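Local coordinates for protein PRD-containing transcription regulator (Lactobacillus casei, PDB 3NUF) that probably regulates transcription through a PRD (PTS regulation domain), a module that in related regulators responds to phosphorylation by the sugar phosphotransferase system, at residues E10-V15 with L49-L54; A30-V35 with V53-L58; A42-T47 with E113-K118. One frame throughout, in Å; residues are numbered along the deposited sequence.

Interaction 1 of 3, residues E10-V15 with L49-L54; sequences ELPTEV and LQLQVL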
ATOM      1  N   GLU A  10       1.384 -10.113  12.495  0.50 32.18           N
ATOM      2  CA  GLU A  10       1.539 -11.503  12.071  0.50 30.72           C
ATOM      3  C   GLU A  10       0.779 -11.740  10.754  0.50 28.05           C
ATOM      4  O   GLU A  10      -0.442 -11.901  10.742  0.50 25.11           O
ATOM      5  CB  GLU A  10       1.061 -12.446  13.184  0.50 32.30           C
ATOM      6  CG  GLU A  10       2.011 -12.476  14.414  0.50 34.24           C
ATOM      7  CD  GLU A  10       1.588 -13.482  15.488  0.50 41.81           C
ATOM      8  OE1 GLU A  10       0.367 -13.725  15.625  0.50 43.75           O
ATOM      9  OE2 GLU A  10       2.476 -14.026  16.193  0.50 39.30           O
ATOM     10  N   LEU A  11       1.531 -11.822   9.663  1.00 25.16           N
ATOM     11  CA  LEU A  11       0.962 -11.841   8.337  1.00 22.25           C
ATOM     12  C   LEU A  11       0.438 -13.211   7.970  1.00 21.46           C
ATOM     13  O   LEU A  11       1.000 -14.217   8.380  1.00 23.67           O
ATOM     14  CB  LEU A  11       2.049 -11.396   7.372  1.00 20.15           C
ATOM     15  CG  LEU A  11       2.611  -9.983   7.678  1.00 20.39           C
ATOM     16  CD1 LEU A  11       3.788  -9.728   6.737  1.00 21.93           C
ATOM     17  CD2 LEU A  11       1.530  -8.886   7.527  1.00 21.02           C
ATOM     18  N   PRO A  12      -0.600 -13.263   7.126  1.00 20.37           N
ATOM     19  CA  PRO A  12      -1.102 -14.552   6.653  1.00 21.32           C
ATOM     20  C   PRO A  12      -0.100 -15.298   5.815  1.00 21.74           C
ATOM     21  O   PRO A  12       0.781 -14.715   5.157  1.00 19.41           O
ATOM     22  CB  PRO A  12      -2.290 -14.165   5.769  1.00 22.82           C
ATOM     23  CG  PRO A  12      -2.613 -12.819   6.084  1.00 23.31           C
ATOM     24  CD  PRO A  12      -1.391 -12.138   6.639  1.00 21.59           C
ATOM     25  N   THR A  13      -0.221 -16.625   5.809  1.00 23.08           N
ATOM     26  CA  THR A  13       0.649 -17.455   5.026  1.00 22.52           C
ATOM     27  C   THR A  13       0.886 -16.998   3.588  1.00 19.25           C
ATOM     28  O   THR A  13       2.016 -16.998   3.118  1.00 19.74           O
ATOM     29  CB  THR A  13       0.031 -18.900   4.973  1.00 24.73           C
ATOM     30  OG1 THR A  13      -0.085 -19.365   6.319  1.00 31.00           O
ATOM     31  CG2 THR A  13       0.898 -19.837   4.165  1.00 25.55           C
ATOM     32  N   GLU A  14      -0.201 -16.644   2.909  1.00 19.05           N
ATOM     33  CA  GLU A  14      -0.103 -16.238   1.499  1.00 21.04           C
ATOM     34  C   GLU A  14       0.661 -14.940   1.335  1.00 20.10           C
ATOM     35  O   GLU A  14       1.420 -14.801   0.373  1.00 20.51           O
ATOM     36  CB  GLU A  14      -1.471 -16.076   0.867  1.00 22.08           C
ATOM     37  CG  GLU A  14      -2.309 -17.385   0.853  1.00 29.29           C
ATOM     38  CD  GLU A  14      -2.980 -17.770   2.191  1.00 38.58           C
ATOM     39  OE1 GLU A  14      -2.942 -17.017   3.189  1.00 28.05           O
ATOM     40  OE2 GLU A  14      -3.580 -18.859   2.222  1.00 50.94           O
ATOM     41  N   VAL A  15       0.480 -14.013   2.259  1.00 19.16           N
ATOM     42  CA  VAL A  15       1.259 -12.768   2.240  1.00 17.28           C
ATOM     43  C   VAL A  15       2.741 -13.015   2.504  1.00 18.15           C
ATOM     44  O   VAL A  15       3.604 -12.496   1.758  1.00 17.51           O
ATOM     45  CB  VAL A  15       0.679 -11.787   3.276  1.00 17.28           C
ATOM     46  CG1 VAL A  15       1.564 -10.527   3.519  1.00 17.27           C
ATOM     47  CG2 VAL A  15      -0.729 -11.326   2.819  1.00 20.90           C
ATOM     48  N   LEU A  49      -7.824 -11.499   2.484  1.00 18.23           N
ATOM     49  CA  LEU A  49      -7.827 -11.438   1.011  1.00 17.94           C
ATOM     50  C   LEU A  49      -7.412 -10.042   0.511  1.00 16.60           C
ATOM     51  O   LEU A  49      -6.570  -9.905  -0.423  1.00 16.75           O
ATOM     52  CB  LEU A  49      -9.203 -11.788   0.422  1.00 20.94           C
ATOM     53  CG  LEU A  49      -9.550 -13.296   0.502  1.00 32.55           C
ATOM     54  CD1 LEU A  49     -11.039 -13.537   0.115  1.00 34.48           C
ATOM     55  CD2 LEU A  49      -8.591 -14.188  -0.337  1.00 30.84           C
ATOM     56  N   GLN A  50      -7.970  -9.006   1.132  1.00 16.31           N
ATOM     57  CA  GLN A  50      -7.556  -7.651   0.775  1.00 16.76           C
ATOM     58  C   GLN A  50      -6.075  -7.444   1.025  1.00 15.79           C
ATOM     59  O   GLN A  50      -5.382  -6.754   0.236  1.00 15.45           O
ATOM     60  CB  GLN A  50      -8.361  -6.630   1.561  1.00 16.16           C
ATOM     61  CG  GLN A  50      -9.784  -6.511   1.046  1.00 16.99           C
ATOM     62  CD  GLN A  50     -10.739  -5.778   1.973  1.00 18.48           C
ATOM     63  OE1 GLN A  50     -10.467  -5.544   3.140  1.00 17.74           O
ATOM     64  NE2 GLN A  50     -11.885  -5.372   1.410  1.00 21.27           N
ATOM     65  N   LEU A  51      -5.593  -8.011   2.113  0.50 14.08           N
ATOM     66  CA  LEU A  51      -4.219  -7.858   2.458  0.50 15.02           C
ATOM     67  C   LEU A  51      -3.299  -8.538   1.416  0.50 14.86           C
ATOM     68  O   LEU A  51      -2.223  -8.009   1.121  0.50 16.48           O
ATOM     69  CB  LEU A  51      -3.987  -8.316   3.901  0.50 14.46           C
ATOM     70  CG  LEU A  51      -2.544  -8.220   4.377  0.50 14.83           C
ATOM     71  CD1 LEU A  51      -2.105  -6.751   4.353  0.50 15.41           C
ATOM     72  CD2 LEU A  51      -2.296  -8.810   5.769  0.50 13.33           C
ATOM     73  N   GLN A  52      -3.702  -9.671   0.818  1.00 16.01           N
ATOM     74  CA  GLN A  52      -2.983 -10.306  -0.280  1.00 17.19           C
ATOM     75  C   GLN A  52      -2.857  -9.400  -1.498  1.00 16.60           C
ATOM     76  O   GLN A  52      -1.772  -9.220  -2.077  1.00 17.25           O
ATOM     77  CB  GLN A  52      -3.710 -11.595  -0.715  1.00 19.60           C
ATOM     78  CG  GLN A  52      -3.506 -12.781   0.164  1.00 24.08           C
ATOM     79  CD  GLN A  52      -4.242 -14.011  -0.388  1.00 25.52           C
ATOM     80  OE1 GLN A  52      -4.062 -14.358  -1.545  1.00 35.71           O
ATOM     81  NE2 GLN A  52      -5.036 -14.651   0.443  1.00 33.89           N
ATOM     82  N   VAL A  53      -3.973  -8.832  -1.913  1.00 14.86           N
ATOM     83  CA  VAL A  53      -4.020  -7.940  -3.056  1.00 16.82           C
ATOM     84  C   VAL A  53      -3.197  -6.681  -2.800  1.00 15.06           C
ATOM     85  O   VAL A  53      -2.428  -6.239  -3.634  1.00 14.66           O
ATOM     86  CB  VAL A  53      -5.493  -7.627  -3.405  1.00 19.08           C
ATOM     87  CG1 VAL A  53      -5.607  -6.610  -4.499  1.00 19.15           C
ATOM     88  CG2 VAL A  53      -6.223  -8.902  -3.844  1.00 19.48           C
ATOM     89  N   LEU A  54      -3.299  -6.159  -1.614  1.00 13.18           N
ATOM     90  CA  LEU A  54      -2.480  -5.002  -1.189  1.00 13.52           C
ATOM     91  C   LEU A  54      -1.001  -5.291  -1.240  1.00 13.01           C
ATOM     92  O   LEU A  54      -0.174  -4.528  -1.765  1.00 12.91           O
ATOM     93  CB  LEU A  54      -2.865  -4.534   0.211  1.00 13.40           C
ATOM     94  CG  LEU A  54      -1.995  -3.453   0.800  1.00 12.91           C
ATOM     95  CD1 LEU A  54      -2.235  -2.117   0.069  1.00 14.97           C
ATOM     96  CD2 LEU A  54      -2.249  -3.308   2.330  1.00 17.87           C
TER
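P12, V15 and L51 form the apolar part of a contact between the start of helix 13-21 and the first turns of helix 48-67. Both helices belong to the all-helical bundle of this PRD protein. P12 is the N-cap residue of helix 13-21, so its ring sits where the incoming loop turns into the helix.

The apolar contacts centre on L51. It was modelled in two conformers, and the distances given here hold for one of them. Its CD2 faces both CD and CG of P12, and the nearer pair, L51 CD2 and P12 CD, is 3.6 Å apart. L11 adds a looser touch, CD2 to L51 CD2 at 4.2 Å. V15 approaches from the first turn of its helix at about a right angle to L51, with V15 CG2 3.9 Å from L51 CG. V15 CG1 is anti to the backbone N (chi1 170°), which leaves CG2 beside that N and facing helix 48-67. L11 and L51 both also touch I36 of helix 25-41.

The second kind of contact is between two polar side chains that meet mainly through carbon. E14 CB lies 3.7 Å from Q52 CD. The E14 chain bends at chi2 (78°), while Q52 runs extended beyond CG. The carboxylate and amide planes are only 9° apart, but E14 OE1 stays 4.2 Å from Q52 NE2, and no hydrogen bond joins them. Q52 also touches M18, one helical turn beyond E14.

V15 CG2 touches Q52 CG at 4.1 Å. An alanine in place of Q52 removes CG and the amide, and would probably leave a gap beside E14 CB and V15 CG2 and the E14 side chain freer to turn. The same V15 CG2 methyl lies 3.9 Å from the backbone N of Q52.

Interaction 2 of 3, residues A30-V35 with V53-L58; sequences ALVNYV and VLTNHL. With EDO (1,2-ethanediol), chain G.
T55 OG1 is held by a hydrogen bond to L51 O, one turn earlier in its own helix, and lies against both methyls of V32. The nearer methyl, V32 CG2, is 3.8 Å from T55 OG1. The hydroxyl has its polar partner within helix 48-67 and meets V32 by packing. Helices 25-41 and 48-67 pack in the buried core of the PRD bundle. Their short segments run at 127° to each other, with axes 10.2 Å apart at closest approach.

The V32 and T55 side chains cross at about a right angle, and T55 CG2 adds a second touch to V32 CG2 at 3.9 Å. The rest of the interface is apolar. V35 meets two leucines tip to tip. V35 CG1 is anti to the backbone N (chi1 177°) and reaches L54 CD2 at 3.9 Å. The other methyl, V35 CG2, reaches L58 CD1 at 3.8 Å. L58 also touches V32 and L31. V93 of helix 84-97 touches both V35 and L58, and F112 of helix 104-115 touches V35, so several helices converge here.

A 1,2-ethanediol, probably from the crystallisation liquor, sits at the edge of the Y34 ring, near its plane. It is hydrogen-bonded to Q92 NE2 and H96 ND1. Its approach to Y34 OH is doubtfully short.

L31 CD2 lies 4.0 Å from L58 CB. L31 CD2 also rests 3.8 Å from the backbone atom L58 O.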
ATOM      1  N   ALA A  30       8.739  -4.983   6.092  1.00 12.97           N
ATOM      2  CA  ALA A  30       8.655  -3.691   6.760  1.00 13.63           C
ATOM      3  C   ALA A  30       7.550  -2.814   6.175  1.00 13.56           C
ATOM      4  O   ALA A  30       6.765  -2.193   6.904  1.00 13.78           O
ATOM      5  CB  ALA A  30       9.986  -2.955   6.688  1.00 14.37           C
ATOM      6  N   LEU A  31       7.474  -2.831   4.850  1.00 11.79           N
ATOM      7  CA  LEU A  31       6.474  -1.974   4.162  1.00 11.80           C
ATOM      8  C   LEU A  31       5.030  -2.461   4.439  1.00 11.74           C
ATOM      9  O   LEU A  31       4.161  -1.647   4.748  1.00 13.08           O
ATOM     10  CB  LEU A  31       6.774  -1.927   2.656  1.00 11.35           C
ATOM     11  CG  LEU A  31       5.803  -1.112   1.809  1.00 10.40           C
ATOM     12  CD1 LEU A  31       5.725   0.332   2.301  1.00 11.94           C
ATOM     13  CD2 LEU A  31       6.231  -1.153   0.331  1.00 13.02           C
ATOM     14  N   VAL A  32       4.776  -3.760   4.261  1.00 12.78           N
ATOM     15  CA  VAL A  32       3.453  -4.279   4.589  1.00 11.68           C
ATOM     16  C   VAL A  32       3.080  -3.981   6.036  1.00 12.97           C
ATOM     17  O   VAL A  32       1.956  -3.526   6.333  1.00 13.63           O
ATOM     18  CB  VAL A  32       3.400  -5.797   4.296  1.00 12.86           C
ATOM     19  CG1 VAL A  32       2.071  -6.387   4.778  1.00 18.73           C
ATOM     20  CG2 VAL A  32       3.528  -6.040   2.839  1.00 15.09           C
ATOM     21  N   ASN A  33       3.989  -4.242   6.979  1.00 14.06           N
ATOM     22  CA  ASN A  33       3.732  -3.924   8.351  1.00 15.33           C
ATOM     23  C   ASN A  33       3.369  -2.446   8.545  1.00 14.98           C
ATOM     24  O   ASN A  33       2.446  -2.086   9.277  1.00 16.04           O
ATOM     25  CB  ASN A  33       4.956  -4.200   9.223  1.00 15.83           C
ATOM     26  CG  ASN A  33       5.281  -5.668   9.411  1.00 20.39           C
ATOM     27  OD1 ASN A  33       4.508  -6.526   9.111  1.00 20.23           O
ATOM     28  ND2 ASN A  33       6.481  -5.916   9.941  1.00 19.80           N
ATOM     29  N   TYR A  34       4.167  -1.555   7.907  1.00 14.05           N
ATOM     30  CA  TYR A  34       3.947  -0.108   7.994  1.00 14.06           C
ATOM     31  C   TYR A  34       2.549   0.270   7.512  1.00 12.65           C
ATOM     32  O   TYR A  34       1.815   1.043   8.164  1.00 12.80           O
ATOM     33  CB  TYR A  34       5.028   0.644   7.216  1.00 14.92           C
ATOM     34  CG  TYR A  34       4.778   2.102   6.996  1.00 13.41           C
ATOM     35  CD1 TYR A  34       5.183   3.028   7.929  1.00 14.67           C
ATOM     36  CD2 TYR A  34       4.157   2.567   5.848  1.00 14.14           C
ATOM     37  CE1 TYR A  34       4.972   4.366   7.725  1.00 16.50           C
ATOM     38  CE2 TYR A  34       3.909   3.905   5.664  1.00 15.35           C
ATOM     39  CZ  TYR A  34       4.336   4.772   6.607  1.00 15.08           C
ATOM     40  OH  TYR A  34       4.125   6.138   6.423  1.00 21.89           O
ATOM     41  N   VAL A  35       2.165  -0.271   6.366  1.00 12.29           N
ATOM     42  CA  VAL A  35       0.846   0.053   5.794  1.00 12.66           C
ATOM     43  C   VAL A  35      -0.310  -0.446   6.693  1.00 12.66           C
ATOM     44  O   VAL A  35      -1.295   0.273   6.918  1.00 13.48           O
ATOM     45  CB  VAL A  35       0.697  -0.407   4.385  1.00 11.33           C
ATOM     46  CG1 VAL A  35      -0.712  -0.124   3.860  1.00 12.80           C
ATOM     47  CG2 VAL A  35       1.706   0.321   3.490  1.00 13.07           C
ATOM     48  N   VAL A  53      -3.973  -8.832  -1.913  1.00 14.86           N
ATOM     49  CA  VAL A  53      -4.020  -7.940  -3.056  1.00 16.82           C
ATOM     50  C   VAL A  53      -3.197  -6.681  -2.800  1.00 15.06           C
ATOM     51  O   VAL A  53      -2.428  -6.239  -3.634  1.00 14.66           O
ATOM     52  CB  VAL A  53      -5.493  -7.627  -3.405  1.00 19.08           C
ATOM     53  CG1 VAL A  53      -5.607  -6.610  -4.499  1.00 19.15           C
ATOM     54  CG2 VAL A  53      -6.223  -8.902  -3.844  1.00 19.48           C
ATOM     55  N   LEU A  54      -3.299  -6.159  -1.614  1.00 13.18           N
ATOM     56  CA  LEU A  54      -2.480  -5.002  -1.189  1.00 13.52           C
ATOM     57  C   LEU A  54      -1.001  -5.291  -1.240  1.00 13.01           C
ATOM     58  O   LEU A  54      -0.174  -4.528  -1.765  1.00 12.91           O
ATOM     59  CB  LEU A  54      -2.865  -4.534   0.211  1.00 13.40           C
ATOM     60  CG  LEU A  54      -1.995  -3.453   0.800  1.00 12.91           C
ATOM     61  CD1 LEU A  54      -2.235  -2.117   0.069  1.00 14.97           C
ATOM     62  CD2 LEU A  54      -2.249  -3.308   2.330  1.00 17.87           C
ATOM     63  N   THR A  55      -0.615  -6.445  -0.698  1.00 13.44           N
ATOM     64  CA  THR A  55       0.783  -6.841  -0.653  1.00 13.01           C
ATOM     65  C   THR A  55       1.355  -6.935  -2.033  1.00 12.85           C
ATOM     66  O   THR A  55       2.468  -6.484  -2.291  1.00 12.99           O
ATOM     67  CB  THR A  55       0.962  -8.182   0.132  1.00 14.31           C
ATOM     68  OG1 THR A  55       0.576  -7.949   1.466  1.00 14.57           O
ATOM     69  CG2 THR A  55       2.404  -8.656   0.107  1.00 16.34           C
ATOM     70  N   ASN A  56       0.631  -7.552  -2.967  1.00 13.01           N
ATOM     71  CA  ASN A  56       1.118  -7.670  -4.325  1.00 12.94           C
ATOM     72  C   ASN A  56       1.440  -6.284  -4.889  1.00 11.85           C
ATOM     73  O   ASN A  56       2.483  -6.064  -5.512  1.00 13.26           O
ATOM     74  CB  ASN A  56       0.083  -8.421  -5.217  1.00 14.40           C
ATOM     75  CG  ASN A  56       0.539  -8.583  -6.648  1.00 20.54           C
ATOM     76  OD1 ASN A  56       1.353  -9.448  -6.933  1.00 25.83           O
ATOM     77  ND2 ASN A  56       0.048  -7.702  -7.555  1.00 23.23           N
ATOM     78  N   HIS A  57       0.538  -5.350  -4.650  1.00 13.59           N
ATOM     79  CA  HIS A  57       0.732  -4.004  -5.192  1.00 12.08           C
ATOM     80  C   HIS A  57       1.884  -3.280  -4.486  1.00 12.68           C
ATOM     81  O   HIS A  57       2.687  -2.593  -5.137  1.00 12.32           O
ATOM     82  CB  HIS A  57      -0.531  -3.167  -5.107  1.00 11.93           C
ATOM     83  CG  HIS A  57      -0.411  -1.880  -5.853  1.00 12.17           C
ATOM     84  ND1 HIS A  57      -0.205  -1.873  -7.225  1.00 14.84           N
ATOM     85  CD2 HIS A  57      -0.333  -0.590  -5.441  1.00 12.10           C
ATOM     86  CE1 HIS A  57      -0.028  -0.612  -7.614  1.00 14.64           C
ATOM     87  NE2 HIS A  57      -0.111   0.186  -6.557  1.00 13.88           N
ATOM     88  N   LEU A  58       1.974  -3.442  -3.174  1.00 11.76           N
ATOM     89  CA  LEU A  58       3.077  -2.821  -2.426  1.00 11.16           C
ATOM     90  C   LEU A  58       4.436  -3.353  -2.880  1.00 12.98           C
ATOM     91  O   LEU A  58       5.400  -2.597  -3.052  1.00 11.67           O
ATOM     92  CB  LEU A  58       2.921  -2.963  -0.931  1.00 12.84           C
ATOM     93  CG  LEU A  58       1.794  -2.210  -0.247  1.00 12.18           C
ATOM     94  CD1 LEU A  58       1.619  -2.724   1.212  1.00 13.07           C
ATOM     95  CD2 LEU A  58       1.965  -0.694  -0.349  1.00 13.07           C
TER
HETATM   96  C1  EDO G 308       5.947   7.830   8.229  1.00 30.85           C
HETATM   97  O1  EDO G 308       4.535   7.762   8.013  1.00 42.07           O
HETATM   98  C2  EDO G 308       6.505   8.858   7.284  1.00 29.45           C
HETATM   99  O2  EDO G 308       7.527   8.258   6.478  1.00 38.09           O

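Interaction 3 of 3, residues A42-T47 with E113-K118; sequences AEIHFT and EAAQDK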
ATOM      1  N   ALA A  42      -5.772   5.001  11.224  1.00 19.76           N
ATOM      2  CA  ALA A  42      -6.895   5.614  10.547  1.00 18.88           C
ATOM      3  C   ALA A  42      -8.220   4.841  10.620  1.00 19.72           C
ATOM      4  O   ALA A  42      -9.169   5.161   9.919  1.00 20.52           O
ATOM      5  CB  ALA A  42      -6.497   5.862   9.051  1.00 20.82           C
ATOM      6  N   GLU A  43      -8.231   3.790  11.438  1.00 21.71           N
ATOM      7  CA  GLU A  43      -9.392   2.920  11.643  1.00 22.62           C
ATOM      8  C   GLU A  43      -9.834   2.188  10.400  1.00 22.52           C
ATOM      9  O   GLU A  43     -11.022   1.974  10.160  1.00 23.97           O
ATOM     10  CB  GLU A  43     -10.568   3.702  12.267  1.00 24.91           C
ATOM     11  CG  GLU A  43     -10.242   4.235  13.679  1.00 28.82           C
ATOM     12  CD  GLU A  43     -11.395   5.066  14.287  1.00 44.70           C
ATOM     13  OE1 GLU A  43     -12.580   4.768  14.020  1.00 49.95           O
ATOM     14  OE2 GLU A  43     -11.106   6.020  15.028  1.00 45.91           O
ATOM     15  N   ILE A  44      -8.837   1.779   9.603  1.00 19.39           N
ATOM     16  CA  ILE A  44      -9.047   0.967   8.429  1.00 20.19           C
ATOM     17  C   ILE A  44      -8.355  -0.357   8.610  1.00 20.00           C
ATOM     18  O   ILE A  44      -7.196  -0.399   9.050  1.00 19.79           O
ATOM     19  CB  ILE A  44      -8.436   1.647   7.217  1.00 18.74           C
ATOM     20  CG1 ILE A  44      -9.120   2.990   6.984  1.00 22.02           C
ATOM     21  CG2 ILE A  44      -8.527   0.760   5.976  1.00 19.02           C
ATOM     22  CD1 ILE A  44      -8.470   3.821   5.993  1.00 22.74           C
ATOM     23  N   HIS A  45      -9.102  -1.412   8.316  1.00 19.82           N
ATOM     24  CA  HIS A  45      -8.611  -2.744   8.426  1.00 19.03           C
ATOM     25  C   HIS A  45      -8.856  -3.499   7.146  1.00 16.97           C
ATOM     26  O   HIS A  45      -9.868  -3.273   6.457  1.00 19.80           O
ATOM     27  CB  HIS A  45      -9.234  -3.424   9.660  1.00 22.57           C
ATOM     28  CG  HIS A  45      -8.842  -2.761  10.945  1.00 26.80           C
ATOM     29  ND1 HIS A  45      -9.550  -1.709  11.492  1.00 36.83           N
ATOM     30  CD2 HIS A  45      -7.758  -2.939  11.742  1.00 32.38           C
ATOM     31  CE1 HIS A  45      -8.939  -1.293  12.588  1.00 27.99           C
ATOM     32  NE2 HIS A  45      -7.848  -2.022  12.760  1.00 34.75           N
ATOM     33  N   PHE A  46      -7.910  -4.377   6.853  1.00 17.73           N
ATOM     34  CA  PHE A  46      -7.953  -5.218   5.640  1.00 17.59           C
ATOM     35  C   PHE A  46      -8.340  -6.626   6.028  1.00 18.64           C
ATOM     36  O   PHE A  46      -7.758  -7.161   6.969  1.00 21.42           O
ATOM     37  CB  PHE A  46      -6.583  -5.289   4.959  1.00 17.26           C
ATOM     38  CG  PHE A  46      -6.047  -3.937   4.580  1.00 18.42           C
ATOM     39  CD1 PHE A  46      -6.473  -3.335   3.417  1.00 17.79           C
ATOM     40  CD2 PHE A  46      -5.120  -3.265   5.392  1.00 19.17           C
ATOM     41  CE1 PHE A  46      -6.016  -2.051   3.045  1.00 21.18           C
ATOM     42  CE2 PHE A  46      -4.664  -1.993   5.020  1.00 20.52           C
ATOM     43  CZ  PHE A  46      -5.155  -1.393   3.863  1.00 18.55           C
ATOM     44  N   THR A  47      -9.240  -7.233   5.251  1.00 16.58           N
ATOM     45  CA  THR A  47      -9.380  -8.656   5.340  1.00 18.83           C
ATOM     46  C   THR A  47      -8.124  -9.359   4.830  1.00 19.20           C
ATOM     47  O   THR A  47      -7.264  -8.761   4.138  1.00 16.90           O
ATOM     48  CB  THR A  47     -10.546  -9.153   4.499  1.00 18.74           C
ATOM     49  OG1 THR A  47     -10.245  -8.967   3.114  1.00 18.64           O
ATOM     50  CG2 THR A  47     -11.883  -8.490   4.867  1.00 19.65           C
ATOM     51  N   GLU A 113      -9.716   2.540  -0.110  1.00 13.18           N
ATOM     52  CA  GLU A 113     -11.131   2.796  -0.319  1.00 15.30           C
ATOM     53  C   GLU A 113     -11.927   1.484  -0.199  1.00 17.75           C
ATOM     54  O   GLU A 113     -12.996   1.456   0.457  1.00 18.31           O
ATOM     55  CB  GLU A 113     -11.300   3.473  -1.680  1.00 16.03           C
ATOM     56  CG  GLU A 113     -12.597   4.261  -1.894  1.00 20.57           C
ATOM     57  CD  GLU A 113     -12.637   5.605  -1.195  1.00 19.48           C
ATOM     58  OE1 GLU A 113     -11.907   5.836  -0.201  1.00 16.55           O
ATOM     59  OE2 GLU A 113     -13.489   6.459  -1.578  1.00 21.25           O
ATOM     60  N   ALA A 114     -11.438   0.421  -0.820  1.00 15.82           N
ATOM     61  CA  ALA A 114     -12.094  -0.889  -0.737  1.00 18.10           C
ATOM     62  C   ALA A 114     -12.119  -1.410   0.704  1.00 19.04           C
ATOM     63  O   ALA A 114     -13.136  -2.016   1.134  1.00 20.56           O
ATOM     64  CB  ALA A 114     -11.430  -1.863  -1.680  1.00 18.99           C
ATOM     65  N   ALA A 115     -11.061  -1.229   1.459  1.00 17.72           N
ATOM     66  CA  ALA A 115     -11.016  -1.708   2.834  1.00 19.29           C
ATOM     67  C   ALA A 115     -12.014  -1.006   3.756  1.00 20.40           C
ATOM     68  O   ALA A 115     -12.368  -1.556   4.787  1.00 21.00           O
ATOM     69  CB  ALA A 115      -9.600  -1.628   3.409  1.00 19.23           C
ATOM     70  N   GLN A 116     -12.444   0.203   3.398  1.00 18.64           N
ATOM     71  CA  GLN A 116     -13.456   0.979   4.132  1.00 21.39           C
ATOM     72  C   GLN A 116     -14.854   0.681   3.614  1.00 25.94           C
ATOM     73  O   GLN A 116     -15.815   1.249   4.119  1.00 28.85           O
ATOM     74  CB  GLN A 116     -13.176   2.469   3.948  1.00 20.69           C
ATOM     75  CG  GLN A 116     -12.033   2.913   4.754  1.00 18.85           C
ATOM     76  CD  GLN A 116     -11.621   4.293   4.421  1.00 24.26           C
ATOM     77  OE1 GLN A 116     -12.020   5.242   5.106  1.00 28.22           O
ATOM     78  NE2 GLN A 116     -10.787   4.452   3.391  1.00 23.10           N
ATOM     79  N   ASP A 117     -14.975  -0.186   2.617  0.50 26.40           N
ATOM     80  CA  ASP A 117     -16.257  -0.459   1.951  0.50 29.25           C
ATOM     81  C   ASP A 117     -16.840   0.831   1.415  0.50 31.10           C
ATOM     82  O   ASP A 117     -18.021   1.140   1.650  0.50 31.74           O
ATOM     83  CB  ASP A 117     -17.265  -1.139   2.901  0.50 30.39           C
ATOM     84  CG  ASP A 117     -16.840  -2.534   3.303  0.50 32.79           C
ATOM     85  OD1 ASP A 117     -16.097  -3.181   2.528  0.50 27.81           O
ATOM     86  OD2 ASP A 117     -17.254  -2.981   4.398  0.50 34.60           O
ATOM     87  N   LYS A 118     -16.003   1.618   0.741  1.00 31.42           N
ATOM     88  CA  LYS A 118     -16.457   2.876   0.157  1.00 35.51           C
ATOM     89  C   LYS A 118     -16.502   2.862  -1.364  1.00 38.83           C
ATOM     90  O   LYS A 118     -16.710   3.933  -1.955  1.00 38.61           O
ATOM     91  CB  LYS A 118     -15.571   4.044   0.628  1.00 32.66           C
ATOM     92  CG  LYS A 118     -15.878   4.523   2.056  1.00 31.19           C
ATOM     93  CD  LYS A 118     -15.155   5.841   2.364  1.00 32.22           C
ATOM     94  CE  LYS A 118     -15.546   6.388   3.756  1.00 38.92           C
TER
HETATM   95  O   HOH W   1     -11.873  -0.922   7.467  1.00 23.17           O
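I44 and Q116 cross obliquely where the loop between helices 25-41 and 48-67 passes the C-terminal end of helix 104-115. I44 CG1 stands beside its backbone N (chi1 -62°) and lies 3.7 Å from Q116 CG. I44 CD1 reaches the amide, 3.5 Å from Q116 NE2. Q116 is extended beyond CG, and its CG, CD, OE1 and NE2 all come within 4.2 Å of I44 CG1 or CD1. Its NE2 is hydrogen-bonded to F112 O in the last turn of helix 104-115.

A115 CB points into the loop and is met by two side chains. I44 CG2, anti to the backbone N of I44, touches it at 3.7 Å. The F46 ring approaches it obliquely, with CD1 and CE1 each 3.6 Å from A115 CB. F46 also packs on L51 and L54 of helix 48-67 and on A39 of helix 25-41, so the small A115 methyl borders a larger apolar cluster.

H45 CB points away from the helix end. The backbone O of H45 touches A115 CB directly, and its N is bridged to A115 O by a water. This water accepts from H45 N at 2.9 Å and donates to A115 O at 2.8 Å.

A Schellman motif with D117 in positive phi ends the helix here. Another, with E43 as its C-prime residue, ends helix 25-41.

The chemistry is mixed. Carbon contacts join the side chains, while no direct hydrogen bond links the two segments. The water ties the loop N-H to a carbonyl at the helix end, consistent with a surface junction held partly through solvent.

How the interactions relate
The segments come in the order 10-15, 30-35, 42-47, 49-54, 53-58 and 113-118. Those of interactions 1 and 2 overlap at V53 and L54 on helix 48-67, and the two centres lie 8 Å apart. They bring helices 13-21 and 25-41, consecutive in the chain, against that helix. Interaction 3 lies about 14 Å from the centre of either. It joins the loop leading into helix 48-67 to the end of helix 104-115. F46 CZ touches L54 CD2 at 3.8 Å and so links interaction 3 to interaction 2. Interaction 2 is buried near the centre of the chain; the others lie farther out. Together they tie the N-terminal part, the middle and the C-terminal end into one helical bundle.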